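Local coordinates for FrnE protein (Deinococcus radiodurans, PDB 5CO3) that probably works as a cytoplasmic thiol-disulfide oxidoreductase of the DsbA-like thioredoxin family, making or rearranging disulfide bonds, at residues Lys29-Ser34 against Ala93-Glu98; Lys105-Phe110 against Gly140-Asp145; Glu130-Ala135 against Gln150-Glu155. One frame throughout, in Å; residues are numbered along the deposited sequence. Where two conformers were deposited one is given.

The three contacts differ in burial. Contact 1 is a surface contact between helix 23-38 and the loop after helix 78-93, and charge dominates it. Contact 2 is partly buried and joins the segment around the short strand 106-107 to the loop 140-145, largely through ordered waters. Contact 3 is buried and packs helix 125-137 on helix 146-156, with leucine contacts beside a salt bridge. Contacts 2 and 3 share their elements, since the loop containing 140-145 connects the two helices of contact 3, and Gln141 touches both of them. Contacts 1 and 3 meet through Glu130, which forms salt bridges with Lys29 and Arg30, whereas contacts 1 and 2 do not touch.

Contact 1 of 3, residues Lys29-Ser34 against Ala93-Glu98; sequences KRRFES and AQEGLE
Arg31 and Glu95 supply the ionic part of the contact. Arg31 NE forms a salt bridge with Glu95 OE2 at 3.1 Å, an almost straight bond (165°) lying in the guanidinium plane but reaching the oxygen from above the carboxylate plane. The extended arginine chain crosses the glutamate at about a right angle, and a water that takes a bond from Arg31 NH2 gives one to the same OE2 at 2.6 Å. Arginine suits this place because its reach and several N-H groups let it meet the carboxylate both directly and through water.

Hydrogen bonds to backbone oxygens form a second group. In the conformer described, one of two for this residue, Arg30 NH1 donates to Glu95 O at 3.0 Å and more weakly to Gly96 O, both near the guanidinium plane. Those carbonyls lie just past the end of helix 78-93, where Gly96, with phi 79°, forms a Schellman motif; glycine adopts such positive phi readily. The contact thus ties that helix end to helix 23-38, whose first turn carries Cys25 of the CxxC pair, with Cys22 just before it, as in thioredoxin-type folds.

Packing contacts complete the interface. Leu97 CD2 lies 3.3 Å from Arg30 NH1, over one guanidinium face and offset toward its rim. Arg30 bends at chi2 (-69°), which turns CD to within 3.6 Å of Glu95 O, while its CB packs on Glu95 CB. Arg30 NH2 also forms a salt bridge with Glu130 of helix 125-137.

Contact 2 of 3, residues Lys105-Phe110 against Gly140-Asp145; sequences KLANTF and GQNVND
The carboxamide of Asn142 meets Ala107 at its oxygen end: OD1 lies 3.2 Å from Ala107 CB, with the methyl on one side of the amide plane. From the other side the backbone N of Asn144 bonds the same OD1 at 2.9 Å, standing 41° out of the plane. This closes an Asx turn, the local fold that asparagine's short amide makes well. A small residue fits opposite it, for the Ala107 methyl also packs on Asn144 CB and faces Val143 CG2.

The other two amides are joined by water. Asn108 OD1 accepts from Phe110 N in a second Asx turn, and a water near that oxygen takes a bond from Asn144 ND2 at 2.8 Å; Asn108 ND2 turns instead to Ala58 O. Asn144 CB rests 3.5 Å from Asn108 O.

Between the backbones, waters stand where a pair of strands would bond directly. One donates to Lys105 O and Gln141 O and accepts from Val143 N; another bridges Lys105 N and Gln141 O. The one direct bond across the contact is Lys105 NZ to Gly140 O at 2.8 Å. Lys105 CG lies beside the backbone N (chi1 -54°) and passes 3.3 Å from Gly140 O; bends further on at chi2 and chi4 bring NZ back to the same oxygen. Lys105 NZ also donates to Arg103 O. Gly140, with positive phi, is where the chain leaves helical geometry after helix 125-137, and a side chain there would come tight against the lysine amine.

Thr109 CG2 lies beside Val143 CG2, while its OG1 bonds Asp19. The whole is a water-mediated pairing of the segment around strand 106-107 with loop 140-145, stabilised by Asx turns, each leading into a helix, in the helical insertion of this DsbA-like fold.

Contact 3 of 3, residues Glu130-Ala135 against Gln150-Glu155; sequences ERLLRA and QKLAAE
Glu155 OE1 is gripped by two nitrogens of Arg131, NE and NH2, each 2.8 Å away and each donating to this one oxygen. The grip is side-on: OE1 lies in the guanidinium plane, and both donors reach it from the same face of the carboxylate, NE on the anti side and NH2 on the syn side. The two planes are 35° apart. A water adds a third bond, donating to Glu155 OE1 while it accepts from Arg134 NH2 at 2.8 Å.

The Arg131 guanidinium is sandwiched. Leu152 CD2 lies over the centre of one face, 3.5 Å from CZ, and Arg134 NH2 stands above the opposite face, toward the rim. The repulsion between two guanidinium groups this close is probably offset by the acids around them: Glu139 bridges both arginines, pairing with Arg131 NH1 and Arg134 NE, and Glu155 lies beside them. Arg131 CG is anti to the backbone N (chi1 -172°), and a bend at chi2 carries the chain on across Leu152 at about a right angle. An alanine at Arg131 would probably leave Glu155 OE1 without its two-nitrogen grip, Glu139 short of one partner, and a gap over Leu152 CD2.

Leucine suits position 152 because its two branches serve different neighbours. While CD2 lies under the guanidinium, CD1 packs on Leu132 CD2 at 3.6 Å and on Ala135 CB at 3.7 Å, the small alanine letting the branch come in close.

The axes of 130-135 and 150-155 come within 10.1 Å, their directions 130° apart. These are consecutive helices, 125-137 and 146-156, crossing steeply and joined by the loop that holds Gln141, with an apolar patch beside a salt bridge from buried Arg131 to exposed Glu155, in the helical insertion of the DsbA-like thioredoxin fold.

Contact 1 of 3, residues Lys29-Ser34 against Ala93-Glu98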
# COMPACT_ATOMS: atom_id res chain seq x y z
N LYS A 29 -2.26 -6.40 -0.37
CA LYS A 29 -1.80 -6.22 -1.73
C LYS A 29 -2.02 -7.52 -2.52
O LYS A 29 -2.49 -7.48 -3.67
CB LYS A 29 -0.33 -5.81 -1.77
CG LYS A 29 0.25 -5.52 -3.16
CD LYS A 29 1.70 -5.02 -3.06
CE LYS A 29 2.19 -4.41 -4.36
NZ LYS A 29 2.36 -5.44 -5.43
N ARG A 30 -1.71 -8.65 -1.90
CA ARG A 30 -1.94 -9.94 -2.55
C ARG A 30 -3.43 -10.20 -2.78
O ARG A 30 -3.84 -10.66 -3.86
CB ARG A 30 -1.33 -11.09 -1.74
CG ARG A 30 0.21 -11.17 -1.84
CD ARG A 30 0.65 -11.60 -3.24
NE ARG A 30 2.04 -11.23 -3.47
CZ ARG A 30 3.08 -12.03 -3.26
NH1 ARG A 30 2.90 -13.27 -2.83
NH2 ARG A 30 4.32 -11.59 -3.48
N ARG A 31 -4.25 -9.90 -1.78
CA ARG A 31 -5.69 -10.15 -1.92
C ARG A 31 -6.30 -9.26 -2.98
O ARG A 31 -7.16 -9.70 -3.74
CB ARG A 31 -6.41 -9.97 -0.58
CG ARG A 31 -5.98 -11.01 0.45
CD ARG A 31 -6.68 -10.86 1.77
NE ARG A 31 -6.31 -11.94 2.67
CZ ARG A 31 -6.81 -12.10 3.89
NH1 ARG A 31 -7.71 -11.24 4.35
NH2 ARG A 31 -6.42 -13.11 4.64
N PHE A 32 -5.83 -8.01 -3.06
CA PHE A 32 -6.29 -7.12 -4.12
C PHE A 32 -5.85 -7.64 -5.49
O PHE A 32 -6.61 -7.58 -6.47
CB PHE A 32 -5.78 -5.69 -3.90
CG PHE A 32 -6.10 -4.77 -5.06
CD1 PHE A 32 -7.39 -4.30 -5.23
CD2 PHE A 32 -5.13 -4.42 -5.98
CE1 PHE A 32 -7.71 -3.47 -6.31
CE2 PHE A 32 -5.43 -3.60 -7.05
CZ PHE A 32 -6.73 -3.12 -7.22
N GLU A 33 -4.62 -8.15 -5.57
CA GLU A 33 -4.10 -8.68 -6.82
C GLU A 33 -4.90 -9.91 -7.26
O GLU A 33 -5.16 -10.09 -8.46
CB GLU A 33 -2.60 -8.98 -6.69
CG GLU A 33 -1.76 -7.71 -6.81
CD GLU A 33 -0.33 -7.86 -6.33
OE1 GLU A 33 0.03 -8.94 -5.81
OE2 GLU A 33 0.43 -6.88 -6.46
N SER A 34 -5.33 -10.74 -6.31
CA SER A 34 -6.22 -11.87 -6.61
C SER A 34 -7.55 -11.38 -7.18
O SER A 34 -8.07 -11.93 -8.16
CB SER A 34 -6.46 -12.73 -5.36
OG SER A 34 -7.36 -13.81 -5.61
N ALA A 93 1.20 -16.71 4.60
CA ALA A 93 1.69 -17.87 3.86
C ALA A 93 0.65 -18.28 2.83
O ALA A 93 1.00 -18.78 1.75
CB ALA A 93 2.01 -19.03 4.80
N GLN A 94 -0.62 -18.07 3.15
CA GLN A 94 -1.72 -18.42 2.24
C GLN A 94 -1.77 -17.49 1.02
O GLN A 94 -2.40 -17.82 0.02
CB GLN A 94 -3.05 -18.39 2.98
CG GLN A 94 -3.19 -19.46 4.05
CD GLN A 94 -3.02 -20.86 3.49
OE1 GLN A 94 -2.01 -21.51 3.74
NE2 GLN A 94 -4.02 -21.33 2.75
N GLU A 95 -1.10 -16.34 1.12
CA GLU A 95 -0.98 -15.41 0.00
C GLU A 95 0.32 -15.62 -0.75
O GLU A 95 0.65 -14.85 -1.65
CB GLU A 95 -1.04 -13.96 0.49
CG GLU A 95 -2.24 -13.64 1.34
CD GLU A 95 -3.56 -13.78 0.60
OE1 GLU A 95 -3.57 -13.64 -0.65
OE2 GLU A 95 -4.58 -14.03 1.26
N GLY A 96 1.07 -16.65 -0.37
CA GLY A 96 2.38 -16.90 -0.96
C GLY A 96 3.49 -16.01 -0.41
O GLY A 96 4.47 -15.78 -1.10
N LEU A 97 3.31 -15.50 0.82
CA LEU A 97 4.30 -14.65 1.47
C LEU A 97 4.98 -15.39 2.60
O LEU A 97 4.30 -15.93 3.47
CB LEU A 97 3.66 -13.37 2.01
CG LEU A 97 2.90 -12.49 1.01
CD1 LEU A 97 2.07 -11.45 1.73
CD2 LEU A 97 3.88 -11.83 0.03
N GLU A 98 6.31 -15.41 2.61
CA GLU A 98 7.03 -16.06 3.69
C GLU A 98 7.66 -14.99 4.57
O GLU A 98 8.74 -14.48 4.27
CB GLU A 98 8.09 -17.01 3.14
CG GLU A 98 8.75 -17.87 4.20
CD GLU A 98 9.37 -19.12 3.60
OE1 GLU A 98 10.51 -19.04 3.12
OE2 GLU A 98 8.70 -20.17 3.61
O HOH W 1 -4.56 -15.16 3.59

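Contact 2 of 3, residues Lys105-Phe110 against Gly140-Asp145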
# COMPACT_ATOMS: atom_id res chain seq x y z
N LYS A 105 13.46 -5.21 10.90
CA LYS A 105 14.15 -4.02 11.42
C LYS A 105 13.13 -2.91 11.56
O LYS A 105 12.53 -2.47 10.56
CB LYS A 105 15.28 -3.61 10.49
CG LYS A 105 16.25 -4.74 10.20
CD LYS A 105 16.99 -5.19 11.46
CE LYS A 105 18.11 -6.18 11.09
NZ LYS A 105 17.56 -7.40 10.37
N LEU A 106 12.89 -2.47 12.79
CA LEU A 106 11.83 -1.50 13.04
C LEU A 106 12.28 -0.10 12.65
O LEU A 106 12.66 0.71 13.51
CB LEU A 106 11.39 -1.55 14.51
CG LEU A 106 10.72 -2.85 14.96
CD1 LEU A 106 10.46 -2.81 16.47
CD2 LEU A 106 9.43 -3.07 14.20
N ALA A 107 12.22 0.17 11.35
CA ALA A 107 12.74 1.39 10.76
C ALA A 107 11.64 2.41 10.52
O ALA A 107 10.49 2.05 10.21
CB ALA A 107 13.46 1.07 9.44
N ASN A 108 11.98 3.69 10.64
CA ASN A 108 11.12 4.77 10.17
C ASN A 108 10.98 4.63 8.65
O ASN A 108 11.99 4.47 7.98
CB ASN A 108 11.71 6.14 10.55
CG ASN A 108 10.80 7.30 10.15
OD1 ASN A 108 10.62 7.58 8.97
ND2 ASN A 108 10.24 7.99 11.14
N THR A 109 9.76 4.68 8.12
CA THR A 109 9.52 4.38 6.69
C THR A 109 9.38 5.61 5.77
O THR A 109 9.03 5.46 4.60
CB THR A 109 8.26 3.49 6.50
OG1 THR A 109 7.11 4.14 7.07
CG2 THR A 109 8.47 2.14 7.17
N PHE A 110 9.67 6.80 6.29
CA PHE A 110 9.47 8.04 5.54
C PHE A 110 10.25 8.04 4.22
O PHE A 110 9.69 8.33 3.15
CB PHE A 110 9.88 9.25 6.40
CG PHE A 110 9.54 10.60 5.80
CD1 PHE A 110 8.28 10.85 5.27
CD2 PHE A 110 10.46 11.64 5.84
CE1 PHE A 110 7.97 12.10 4.74
CE2 PHE A 110 10.14 12.89 5.31
CZ PHE A 110 8.90 13.12 4.78
N GLY A 140 14.62 -8.94 6.32
CA GLY A 140 15.34 -8.33 7.44
C GLY A 140 16.13 -7.09 7.07
O GLY A 140 17.14 -6.76 7.72
N GLN A 141 15.69 -6.39 6.02
CA GLN A 141 16.38 -5.18 5.56
C GLN A 141 15.90 -3.94 6.31
O GLN A 141 14.75 -3.86 6.75
CB GLN A 141 16.19 -4.98 4.05
CG GLN A 141 16.41 -6.25 3.23
CD GLN A 141 17.23 -6.02 1.98
OE1 GLN A 141 18.15 -5.19 1.98
NE2 GLN A 141 16.93 -6.77 0.91
N ASN A 142 16.81 -2.99 6.50
CA ASN A 142 16.49 -1.72 7.13
C ASN A 142 16.08 -0.70 6.07
O ASN A 142 16.93 -0.17 5.36
CB ASN A 142 17.71 -1.23 7.92
CG ASN A 142 17.54 0.17 8.48
OD1 ASN A 142 16.49 0.79 8.36
ND2 ASN A 142 18.60 0.66 9.13
N VAL A 143 14.78 -0.42 5.96
CA VAL A 143 14.32 0.47 4.89
C VAL A 143 14.47 1.98 5.21
O VAL A 143 14.01 2.84 4.46
CB VAL A 143 12.85 0.16 4.51
CG1 VAL A 143 12.74 -1.31 4.08
CG2 VAL A 143 11.91 0.49 5.66
N ASN A 144 15.11 2.30 6.34
CA ASN A 144 15.51 3.68 6.63
C ASN A 144 16.92 3.94 6.13
O ASN A 144 17.36 5.08 6.06
CB ASN A 144 15.44 3.95 8.14
CG ASN A 144 15.95 5.34 8.51
OD1 ASN A 144 17.05 5.50 9.04
ND2 ASN A 144 15.15 6.34 8.21
N ASP A 145 17.63 2.88 5.78
CA ASP A 145 19.04 2.99 5.40
C ASP A 145 19.22 3.34 3.92
O ASP A 145 18.66 2.66 3.05
CB ASP A 145 19.76 1.68 5.73
CG ASP A 145 21.23 1.72 5.36
OD1 ASP A 145 21.99 2.45 6.02
OD2 ASP A 145 21.62 1.02 4.40
O HOH W 2 13.20 -5.66 8.09
O HOH W 3 13.12 -1.93 7.86
O HOH W 4 12.46 4.72 5.28
O HOH W 5 12.81 7.48 7.05

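Contact 3 of 3, residues Glu130-Ala135 against Gln150-Glu155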
# COMPACT_ATOMS: atom_id res chain seq x y z
N GLU A 130 6.12 -3.26 -3.82
CA GLU A 130 6.31 -4.70 -3.66
C GLU A 130 7.70 -5.05 -3.11
O GLU A 130 7.82 -5.81 -2.14
CB GLU A 130 6.08 -5.38 -5.02
CG GLU A 130 6.42 -6.86 -5.05
CD GLU A 130 5.35 -7.72 -4.41
OE1 GLU A 130 4.19 -7.26 -4.29
OE2 GLU A 130 5.66 -8.86 -4.01
N ARG A 131 8.74 -4.48 -3.72
CA ARG A 131 10.12 -4.74 -3.32
C ARG A 131 10.37 -4.34 -1.88
O ARG A 131 11.00 -5.08 -1.13
CB ARG A 131 11.09 -3.99 -4.22
CG ARG A 131 12.56 -4.38 -3.98
CD ARG A 131 12.77 -5.85 -4.35
NE ARG A 131 14.04 -6.42 -3.88
CZ ARG A 131 14.23 -6.96 -2.68
NH1 ARG A 131 13.25 -6.95 -1.77
NH2 ARG A 131 15.41 -7.48 -2.37
N LEU A 132 9.86 -3.16 -1.49
CA LEU A 132 10.01 -2.68 -0.13
C LEU A 132 9.27 -3.56 0.89
O LEU A 132 9.80 -3.86 1.95
CB LEU A 132 9.55 -1.22 -0.02
CG LEU A 132 10.58 -0.29 -0.64
CD1 LEU A 132 9.94 1.04 -1.00
CD2 LEU A 132 11.78 -0.09 0.32
N LEU A 133 8.06 -3.98 0.54
CA LEU A 133 7.31 -4.86 1.44
C LEU A 133 8.08 -6.16 1.69
O LEU A 133 8.17 -6.63 2.83
CB LEU A 133 5.91 -5.15 0.87
CG LEU A 133 4.95 -3.95 0.93
CD1 LEU A 133 3.71 -4.21 0.05
CD2 LEU A 133 4.55 -3.67 2.38
N ARG A 134 8.64 -6.73 0.63
CA ARG A 134 9.42 -7.95 0.76
C ARG A 134 10.70 -7.72 1.58
O ARG A 134 11.05 -8.51 2.46
CB ARG A 134 9.77 -8.50 -0.63
CG ARG A 134 10.48 -9.85 -0.61
CD ARG A 134 10.77 -10.34 -2.03
NE ARG A 134 12.21 -10.40 -2.29
CZ ARG A 134 12.80 -10.00 -3.41
NH1 ARG A 134 12.08 -9.52 -4.43
NH2 ARG A 134 14.12 -10.10 -3.53
N ALA A 135 11.38 -6.61 1.30
CA ALA A 135 12.60 -6.28 2.03
C ALA A 135 12.33 -6.15 3.53
O ALA A 135 13.13 -6.57 4.35
CB ALA A 135 13.19 -4.99 1.49
N GLN A 150 18.84 2.42 -2.02
CA GLN A 150 19.44 2.55 -3.35
C GLN A 150 19.52 1.18 -4.02
O GLN A 150 19.20 1.05 -5.20
CB GLN A 150 20.83 3.18 -3.27
CG GLN A 150 21.51 3.27 -4.64
CD GLN A 150 22.89 3.89 -4.58
OE1 GLN A 150 23.67 3.64 -3.67
NE2 GLN A 150 23.19 4.72 -5.56
N LYS A 151 19.94 0.18 -3.25
CA LYS A 151 20.05 -1.19 -3.73
C LYS A 151 18.69 -1.72 -4.20
O LYS A 151 18.59 -2.28 -5.27
CB LYS A 151 20.62 -2.09 -2.64
CG LYS A 151 20.73 -3.56 -3.02
CD LYS A 151 21.06 -4.43 -1.82
CE LYS A 151 19.93 -4.44 -0.79
NZ LYS A 151 20.28 -5.27 0.41
N LEU A 152 17.67 -1.53 -3.37
CA LEU A 152 16.31 -1.95 -3.73
C LEU A 152 15.80 -1.24 -4.98
O LEU A 152 15.18 -1.87 -5.84
CB LEU A 152 15.36 -1.70 -2.56
CG LEU A 152 15.68 -2.50 -1.29
CD1 LEU A 152 14.74 -2.09 -0.19
CD2 LEU A 152 15.59 -4.00 -1.54
N ALA A 153 16.07 0.06 -5.09
CA ALA A 153 15.75 0.81 -6.30
C ALA A 153 16.41 0.19 -7.54
O ALA A 153 15.78 0.07 -8.59
CB ALA A 153 16.17 2.27 -6.14
N ALA A 154 17.67 -0.22 -7.40
CA ALA A 154 18.38 -0.83 -8.51
C ALA A 154 17.74 -2.15 -8.92
O ALA A 154 17.58 -2.43 -10.12
CB ALA A 154 19.84 -1.05 -8.15
N GLU A 155 17.35 -2.95 -7.93
CA GLU A 155 16.77 -4.26 -8.20
C GLU A 155 15.45 -4.13 -8.93
O GLU A 155 15.06 -5.01 -9.67
CB GLU A 155 16.60 -5.05 -6.91
CG GLU A 155 17.92 -5.37 -6.21
CD GLU A 155 17.77 -6.27 -5.00
OE1 GLU A 155 16.66 -6.79 -4.76
OE2 GLU A 155 18.77 -6.47 -4.28
O HOH W 6 15.66 -9.30 -5.74